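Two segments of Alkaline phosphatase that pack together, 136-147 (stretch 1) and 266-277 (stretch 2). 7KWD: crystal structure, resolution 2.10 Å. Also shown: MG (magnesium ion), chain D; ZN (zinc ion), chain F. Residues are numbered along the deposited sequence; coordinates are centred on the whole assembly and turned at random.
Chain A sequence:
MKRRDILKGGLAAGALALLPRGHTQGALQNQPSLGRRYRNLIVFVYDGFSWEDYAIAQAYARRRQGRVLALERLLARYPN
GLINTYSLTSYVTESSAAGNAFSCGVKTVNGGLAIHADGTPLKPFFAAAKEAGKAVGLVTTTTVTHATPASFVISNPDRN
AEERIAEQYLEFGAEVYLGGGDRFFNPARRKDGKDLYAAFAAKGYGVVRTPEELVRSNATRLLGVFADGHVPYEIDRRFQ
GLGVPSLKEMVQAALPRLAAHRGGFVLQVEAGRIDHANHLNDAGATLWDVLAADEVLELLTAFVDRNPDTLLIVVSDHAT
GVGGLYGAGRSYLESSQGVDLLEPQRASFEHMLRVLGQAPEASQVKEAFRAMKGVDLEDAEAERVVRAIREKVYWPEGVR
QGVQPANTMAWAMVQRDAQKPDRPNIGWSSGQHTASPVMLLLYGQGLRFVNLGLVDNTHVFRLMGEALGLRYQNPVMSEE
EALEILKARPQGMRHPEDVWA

Stretch 1 136-147: VGLVTTTTVTHA
Stretch 2 (266-277) VLQVEAGRIDHA

Strands 136-140 and 266-271 run parallel, with axes 8° apart and 4.6 Å at closest approach. Val-136 pairs with Val-266, and the register continues in step to Thr-140 with Glu-270. Phi lies between -106° and -154° and psi between 120° and 161° from Val-136 to Thr-140 and from Val-266 to Glu-270.

Gly-137 and Val-139 each bond both ways. Gly-137 N donates to Val-266 O (3.0 Å), and Gly-137 O accepts from Gln-268 N (3.0 Å). Val-139 N donates to Gln-268 O (2.9 Å), and Val-139 O accepts from Glu-270 N (2.8 Å). The ladder ends weakly: Thr-141 N to Glu-270 O is 3.4 Å.

One face carries Val-136 (chi1 t), Val-266 (m), Leu-138 (m, t) and Gln-268 (t, t). The valines touch CG2 to CG2 at 3.7 Å. Water 1 donates to Gln-268 OE1 (2.8 Å). On the other face, Val-139 CG2 (chi1 t) meets Leu-267 CD1 (t, p) at 3.9 Å. Gly-137 leaves room there; an ideal CB would lie 3.3 Å from Leu-267 CD1.

Thr-140 (t) and Glu-270 (t, t; chi3 5°) form the polar end. Thr-140 OG1 donates to Glu-270 OE1 (2.7 Å) and accepts from Thr-142 N (2.9 Å). Water 3 also donates to Glu-270 OE1 (2.9 Å). Glu-270 OE2 binds magnesium at 2.0 Å, so both carboxylate oxygens are engaged.

The chain turns at Thr-141 and Thr-142, both chi1 p. Thr-142 OG1 donates to Thr-143 O (2.9 Å). Water 2 links Thr-141 OG1 (2.7 Å) to Arg-273 N (2.8 Å). An ideal CB on Gly-272 would clash with Thr-142 CG2 at 2.4 Å.

Arg-273 NE donates to His-276 ND1 (2.9 Å). The edge of His-276 (chi1 m) faces the His-146 ring, offset, with planes at 85° and centroids 5.9 Å apart.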

ATOM      1  N   VAL A 136       0.834  25.499  22.005  1.00 23.72           N
ATOM      2  CA  VAL A 136       0.921  24.101  21.604  1.00 22.50           C
ATOM      3  C   VAL A 136      -0.373  23.401  21.992  1.00 23.57           C
ATOM      4  O   VAL A 136      -0.870  23.579  23.115  1.00 21.61           O
ATOM      5  CB  VAL A 136       2.126  23.397  22.264  1.00 24.72           C
ATOM      6  CG1 VAL A 136       2.164  21.902  21.917  1.00 22.26           C
ATOM      7  CG2 VAL A 136       3.409  24.057  21.870  1.00 25.78           C
ATOM      8  N   GLY A 137      -0.896  22.597  21.069  1.00 23.56           N
ATOM      9  CA  GLY A 137      -2.047  21.746  21.347  1.00 22.12           C
ATOM     10  C   GLY A 137      -1.782  20.326  20.895  1.00 22.65           C
ATOM     11  O   GLY A 137      -1.164  20.099  19.864  1.00 23.86           O
ATOM     12  N   LEU A 138      -2.238  19.361  21.701  1.00 21.59           N
ATOM     13  CA  LEU A 138      -2.216  17.944  21.355  1.00 18.41           C
ATOM     14  C   LEU A 138      -3.636  17.386  21.464  1.00 22.32           C
ATOM     15  O   LEU A 138      -4.262  17.443  22.529  1.00 24.06           O
ATOM     16  CB  LEU A 138      -1.262  17.170  22.268  1.00 22.36           C
ATOM     17  CG  LEU A 138       0.199  17.647  22.289  1.00 26.94           C
ATOM     18  CD1 LEU A 138       1.018  16.974  23.389  1.00 23.59           C
ATOM     19  CD2 LEU A 138       0.840  17.381  20.935  1.00 25.86           C
ATOM     20  N   VAL A 139      -4.144  16.842  20.376  1.00 20.40           N
ATOM     21  CA  VAL A 139      -5.505  16.331  20.334  1.00 21.07           C
ATOM     22  C   VAL A 139      -5.457  14.952  19.731  1.00 24.94           C
ATOM     23  O   VAL A 139      -4.941  14.782  18.613  1.00 22.44           O
ATOM     24  CB  VAL A 139      -6.435  17.245  19.505  1.00 19.01           C
ATOM     25  CG1 VAL A 139      -7.848  16.645  19.485  1.00 26.94           C
ATOM     26  CG2 VAL A 139      -6.476  18.632  20.097  1.00 18.07           C
ATOM     27  N   THR A 140      -6.007  13.966  20.439  1.00 21.65           N
ATOM     28  CA  THR A 140      -5.925  12.615  19.896  1.00 22.04           C
ATOM     29  C   THR A 140      -7.048  11.728  20.398  1.00 23.54           C
ATOM     30  O   THR A 140      -7.690  12.032  21.396  1.00 26.80           O
ATOM     31  CB  THR A 140      -4.584  11.971  20.265  1.00 25.80           C
ATOM     32  OG1 THR A 140      -4.554  10.613  19.832  1.00 26.33           O
ATOM     33  CG2 THR A 140      -4.385  12.013  21.775  1.00 26.20           C
ATOM     34  N   THR A 141      -7.280  10.633  19.677  1.00 22.22           N
ATOM     35  CA  THR A 141      -8.207   9.599  20.114  1.00 22.92           C
ATOM     36  C   THR A 141      -7.517   8.502  20.918  1.00 24.02           C
ATOM     37  O   THR A 141      -8.209   7.633  21.463  1.00 26.02           O
ATOM     38  CB  THR A 141      -8.924   8.958  18.914  1.00 27.14           C
ATOM     39  OG1 THR A 141      -7.951   8.458  17.984  1.00 24.62           O
ATOM     40  CG2 THR A 141      -9.839   9.955  18.221  1.00 30.06           C
ATOM     41  N   THR A 142      -6.182   8.505  20.993  1.00 23.41           N
ATOM     42  CA  THR A 142      -5.509   7.639  21.941  1.00 24.21           C
ATOM     43  C   THR A 142      -5.507   8.298  23.319  1.00 24.00           C
ATOM     44  O   THR A 142      -5.964   9.441  23.490  1.00 24.63           O
ATOM     45  CB  THR A 142      -4.070   7.344  21.500  1.00 22.23           C
ATOM     46  OG1 THR A 142      -3.306   8.557  21.551  1.00 23.97           O
ATOM     47  CG2 THR A 142      -4.018   6.769  20.072  1.00 24.70           C
ATOM     48  N   THR A 143      -4.946   7.590  24.311  1.00 27.54           N
ATOM     49  CA  THR A 143      -4.535   8.247  25.544  1.00 23.55           C
ATOM     50  C   THR A 143      -3.715   9.474  25.178  1.00 24.11           C
ATOM     51  O   THR A 143      -2.917   9.453  24.235  1.00 27.48           O
ATOM     52  CB  THR A 143      -3.717   7.315  26.441  1.00 21.22           C
ATOM     53  OG1 THR A 143      -2.637   6.783  25.689  1.00 27.59           O
ATOM     54  CG2 THR A 143      -4.589   6.168  26.970  1.00 25.96           C
ATOM     55  N   VAL A 144      -3.954  10.569  25.897  1.00 22.70           N
ATOM     56  CA  VAL A 144      -3.353  11.829  25.505  1.00 22.69           C
ATOM     57  C   VAL A 144      -1.842  11.791  25.666  1.00 25.71           C
ATOM     58  O   VAL A 144      -1.125  12.563  25.010  1.00 24.35           O
ATOM     59  CB  VAL A 144      -4.023  12.950  26.317  1.00 25.01           C
ATOM     60  CG1 VAL A 144      -3.547  12.908  27.799  1.00 26.57           C
ATOM     61  CG2 VAL A 144      -3.721  14.273  25.669  1.00 31.34           C
ATOM     62  N   THR A 145      -1.348  10.882  26.508  1.00 21.17           N
ATOM     63  CA  THR A 145       0.058  10.659  26.808  1.00 20.92           C
ATOM     64  C   THR A 145       0.691   9.609  25.877  1.00 20.24           C
ATOM     65  O   THR A 145       1.840   9.196  26.083  1.00 20.17           O
ATOM     66  CB  THR A 145       0.164  10.188  28.277  1.00 22.20           C
ATOM     67  OG1 THR A 145      -0.774   9.110  28.438  1.00 24.47           O
ATOM     68  CG2 THR A 145      -0.207  11.266  29.281  1.00 26.13           C
ATOM     69  N   HIS A 146      -0.031   9.159  24.867  1.00 23.46           N
ATOM     70  CA  HIS A 146       0.479   8.118  23.987  1.00 21.17           C
ATOM     71  C   HIS A 146       1.627   8.643  23.123  1.00 23.43           C
ATOM     72  O   HIS A 146       1.972   9.826  23.133  1.00 22.36           O
ATOM     73  CB  HIS A 146      -0.667   7.571  23.144  1.00 23.50           C
ATOM     74  CG  HIS A 146      -0.531   6.127  22.784  1.00 23.84           C
ATOM     75  ND1 HIS A 146      -0.490   5.699  21.473  1.00 27.57           N
ATOM     76  CD2 HIS A 146      -0.473   5.007  23.555  1.00 28.44           C
ATOM     77  CE1 HIS A 146      -0.391   4.379  21.451  1.00 34.51           C
ATOM     78  NE2 HIS A 146      -0.382   3.934  22.699  1.00 32.54           N
ATOM     79  N   ALA A 147       2.250   7.712  22.396  1.00 20.36           N
ATOM     80  CA  ALA A 147       3.554   7.983  21.797  1.00 21.48           C
ATOM     81  C   ALA A 147       3.504   9.122  20.797  1.00 20.14           C
ATOM     82  O   ALA A 147       4.408   9.961  20.761  1.00 18.94           O
ATOM     83  CB  ALA A 147       4.078   6.738  21.100  1.00 24.56           C
ATOM     84  N   VAL A 266       1.088  25.790  17.222  1.00 19.59           N
ATOM     85  CA  VAL A 266       1.281  24.485  16.599  1.00 20.01           C
ATOM     86  C   VAL A 266       0.284  23.515  17.227  1.00 21.74           C
ATOM     87  O   VAL A 266       0.006  23.583  18.428  1.00 21.87           O
ATOM     88  CB  VAL A 266       2.729  23.975  16.757  1.00 25.40           C
ATOM     89  CG1 VAL A 266       3.701  24.951  16.076  1.00 27.18           C
ATOM     90  CG2 VAL A 266       3.098  23.771  18.225  1.00 24.50           C
ATOM     91  N   LEU A 267      -0.255  22.627  16.411  1.00 24.18           N
ATOM     92  CA  LEU A 267      -1.268  21.680  16.827  1.00 21.62           C
ATOM     93  C   LEU A 267      -0.941  20.349  16.187  1.00 23.82           C
ATOM     94  O   LEU A 267      -0.653  20.285  14.989  1.00 22.01           O
ATOM     95  CB  LEU A 267      -2.656  22.154  16.398  1.00 19.62           C
ATOM     96  CG  LEU A 267      -3.820  21.178  16.388  1.00 20.39           C
ATOM     97  CD1 LEU A 267      -4.019  20.712  17.833  1.00 19.74           C
ATOM     98  CD2 LEU A 267      -5.096  21.844  15.830  1.00 18.04           C
ATOM     99  N   GLN A 268      -0.961  19.291  16.979  1.00 23.10           N
ATOM    100  CA  GLN A 268      -1.007  17.942  16.450  1.00 21.09           C
ATOM    101  C   GLN A 268      -2.418  17.407  16.669  1.00 19.13           C
ATOM    102  O   GLN A 268      -2.957  17.482  17.782  1.00 24.38           O
ATOM    103  CB  GLN A 268       0.012  17.021  17.118  1.00 21.04           C
ATOM    104  CG  GLN A 268       0.067  15.636  16.437  1.00 21.18           C
ATOM    105  CD  GLN A 268       0.776  14.557  17.246  1.00 25.71           C
ATOM    106  OE1 GLN A 268       0.142  13.752  17.918  1.00 22.78           O
ATOM    107  NE2 GLN A 268       2.101  14.505  17.134  1.00 21.85           N
ATOM    108  N   VAL A 269      -3.042  16.940  15.603  1.00 21.27           N
ATOM    109  CA  VAL A 269      -4.280  16.176  15.675  1.00 18.40           C
ATOM    110  C   VAL A 269      -3.929  14.764  15.282  1.00 18.69           C
ATOM    111  O   VAL A 269      -3.310  14.564  14.235  1.00 22.65           O
ATOM    112  CB  VAL A 269      -5.358  16.739  14.732  1.00 24.88           C
ATOM    113  CG1 VAL A 269      -6.662  15.932  14.861  1.00 22.81           C
ATOM    114  CG2 VAL A 269      -5.564  18.219  15.011  1.00 27.82           C
ATOM    115  N   GLU A 270      -4.335  13.787  16.096  1.00 20.08           N
ATOM    116  CA  GLU A 270      -4.037  12.396  15.810  1.00 27.41           C
ATOM    117  C   GLU A 270      -5.308  11.576  15.686  1.00 24.77           C
ATOM    118  O   GLU A 270      -6.115  11.515  16.628  1.00 25.86           O
ATOM    119  CB  GLU A 270      -3.146  11.741  16.868  1.00 25.29           C
ATOM    120  CG  GLU A 270      -2.503  10.461  16.257  1.00 26.44           C
ATOM    121  CD  GLU A 270      -2.063   9.495  17.306  1.00 26.71           C
ATOM    122  OE1 GLU A 270      -2.331   9.772  18.500  1.00 27.28           O
ATOM    123  OE2 GLU A 270      -1.454   8.496  16.929  1.00 24.58           O
ATOM    124  N   ALA A 271      -5.499  10.969  14.520  1.00 24.45           N
ATOM    125  CA  ALA A 271      -6.475   9.899  14.349  1.00 22.45           C
ATOM    126  C   ALA A 271      -5.715   8.635  14.693  1.00 24.33           C
ATOM    127  O   ALA A 271      -5.239   7.901  13.830  1.00 23.37           O
ATOM    128  CB  ALA A 271      -7.034   9.872  12.937  1.00 25.24           C
ATOM    129  N   GLY A 272      -5.564   8.413  16.006  1.00 22.19           N
ATOM    130  CA  GLY A 272      -4.624   7.426  16.483  1.00 24.65           C
ATOM    131  C   GLY A 272      -5.116   6.021  16.543  1.00 21.87           C
ATOM    132  O   GLY A 272      -4.319   5.110  16.835  1.00 23.26           O
ATOM    133  N   ARG A 273      -6.407   5.779  16.301  1.00 18.79           N
ATOM    134  CA  ARG A 273      -6.943   4.432  16.458  1.00 23.55           C
ATOM    135  C   ARG A 273      -7.230   3.758  15.125  1.00 25.70           C
ATOM    136  O   ARG A 273      -7.674   2.598  15.103  1.00 25.39           O
ATOM    137  CB  ARG A 273      -8.199   4.457  17.338  1.00 23.76           C
ATOM    138  CG  ARG A 273      -7.940   5.163  18.701  1.00 23.11           C
ATOM    139  CD  ARG A 273      -8.767   4.616  19.874  1.00 27.29           C
ATOM    140  NE  ARG A 273      -8.343   3.250  20.191  1.00 28.11           N
ATOM    141  CZ  ARG A 273      -9.106   2.358  20.807  1.00 32.28           C
ATOM    142  NH1 ARG A 273     -10.337   2.674  21.198  1.00 27.64           N
ATOM    143  NH2 ARG A 273      -8.621   1.150  21.021  1.00 32.94           N
ATOM    144  N   ILE A 274      -6.940   4.433  14.011  1.00 23.94           N
ATOM    145  CA  ILE A 274      -6.825   3.726  12.742  1.00 20.76           C
ATOM    146  C   ILE A 274      -5.855   2.567  12.901  1.00 21.22           C
ATOM    147  O   ILE A 274      -6.163   1.427  12.542  1.00 20.45           O
ATOM    148  CB  ILE A 274      -6.375   4.683  11.626  1.00 19.45           C
ATOM    149  CG1 ILE A 274      -7.450   5.751  11.370  1.00 25.30           C
ATOM    150  CG2 ILE A 274      -6.005   3.898  10.374  1.00 25.10           C
ATOM    151  CD1 ILE A 274      -6.936   6.924  10.508  1.00 21.67           C
ATOM    152  N   ASP A 275      -4.666   2.857  13.455  1.00 22.29           N
ATOM    153  CA  ASP A 275      -3.678   1.833  13.782  1.00 27.21           C
ATOM    154  C   ASP A 275      -4.299   0.705  14.597  1.00 22.67           C
ATOM    155  O   ASP A 275      -4.199  -0.464  14.230  1.00 25.91           O
ATOM    156  CB  ASP A 275      -2.516   2.493  14.539  1.00 23.60           C
ATOM    157  CG  ASP A 275      -1.412   1.545  14.874  1.00 25.29           C
ATOM    158  OD1 ASP A 275      -0.816   0.976  13.918  1.00 20.55           O
ATOM    159  OD2 ASP A 275      -1.118   1.395  16.087  1.00 24.32           O
ATOM    160  N   HIS A 276      -5.009   1.052  15.669  1.00 21.82           N
ATOM    161  CA  HIS A 276      -5.539   0.039  16.571  1.00 24.85           C
ATOM    162  C   HIS A 276      -6.534  -0.863  15.862  1.00 24.82           C
ATOM    163  O   HIS A 276      -6.503  -2.085  16.023  1.00 24.89           O
ATOM    164  CB  HIS A 276      -6.206   0.702  17.776  1.00 27.10           C
ATOM    165  CG  HIS A 276      -5.258   1.519  18.588  1.00 27.36           C
ATOM    166  ND1 HIS A 276      -5.667   2.323  19.616  1.00 23.28           N
ATOM    167  CD2 HIS A 276      -3.917   1.676  18.500  1.00 27.31           C
ATOM    168  CE1 HIS A 276      -4.624   2.935  20.148  1.00 31.54           C
ATOM    169  NE2 HIS A 276      -3.547   2.560  19.489  1.00 30.70           N
ATOM    170  N   ALA A 277      -7.447  -0.274  15.088  1.00 24.68           N
ATOM    171  CA  ALA A 277      -8.401  -1.099  14.366  1.00 25.33           C
ATOM    172  C   ALA A 277      -7.683  -2.002  13.393  1.00 24.74           C
ATOM    173  O   ALA A 277      -8.085  -3.150  13.189  1.00 23.48           O
ATOM    174  CB  ALA A 277      -9.413  -0.228  13.629  1.00 27.93           C
TER
HETATM  175 MG    MG D 602      -0.275   7.047  17.732  1.00 33.75          MG
HETATM  176 ZN    ZN F 604       0.418   0.131  16.145  1.00 30.30          ZN
HETATM  177  O   HOH W   1      -2.016  14.653  19.383  1.00 24.37           O
HETATM  178  O   HOH W   2      -8.544   7.492  15.530  1.00 25.89           O
HETATM  179  O   HOH W   3      -0.400   7.921  19.662  1.00 29.14           O
HETATM  180  O   HOH W   4      -1.906   5.388  17.743  1.00 25.03           O
HETATM  181  O   HOH W   5       0.907   5.742  18.580  1.00 33.87           O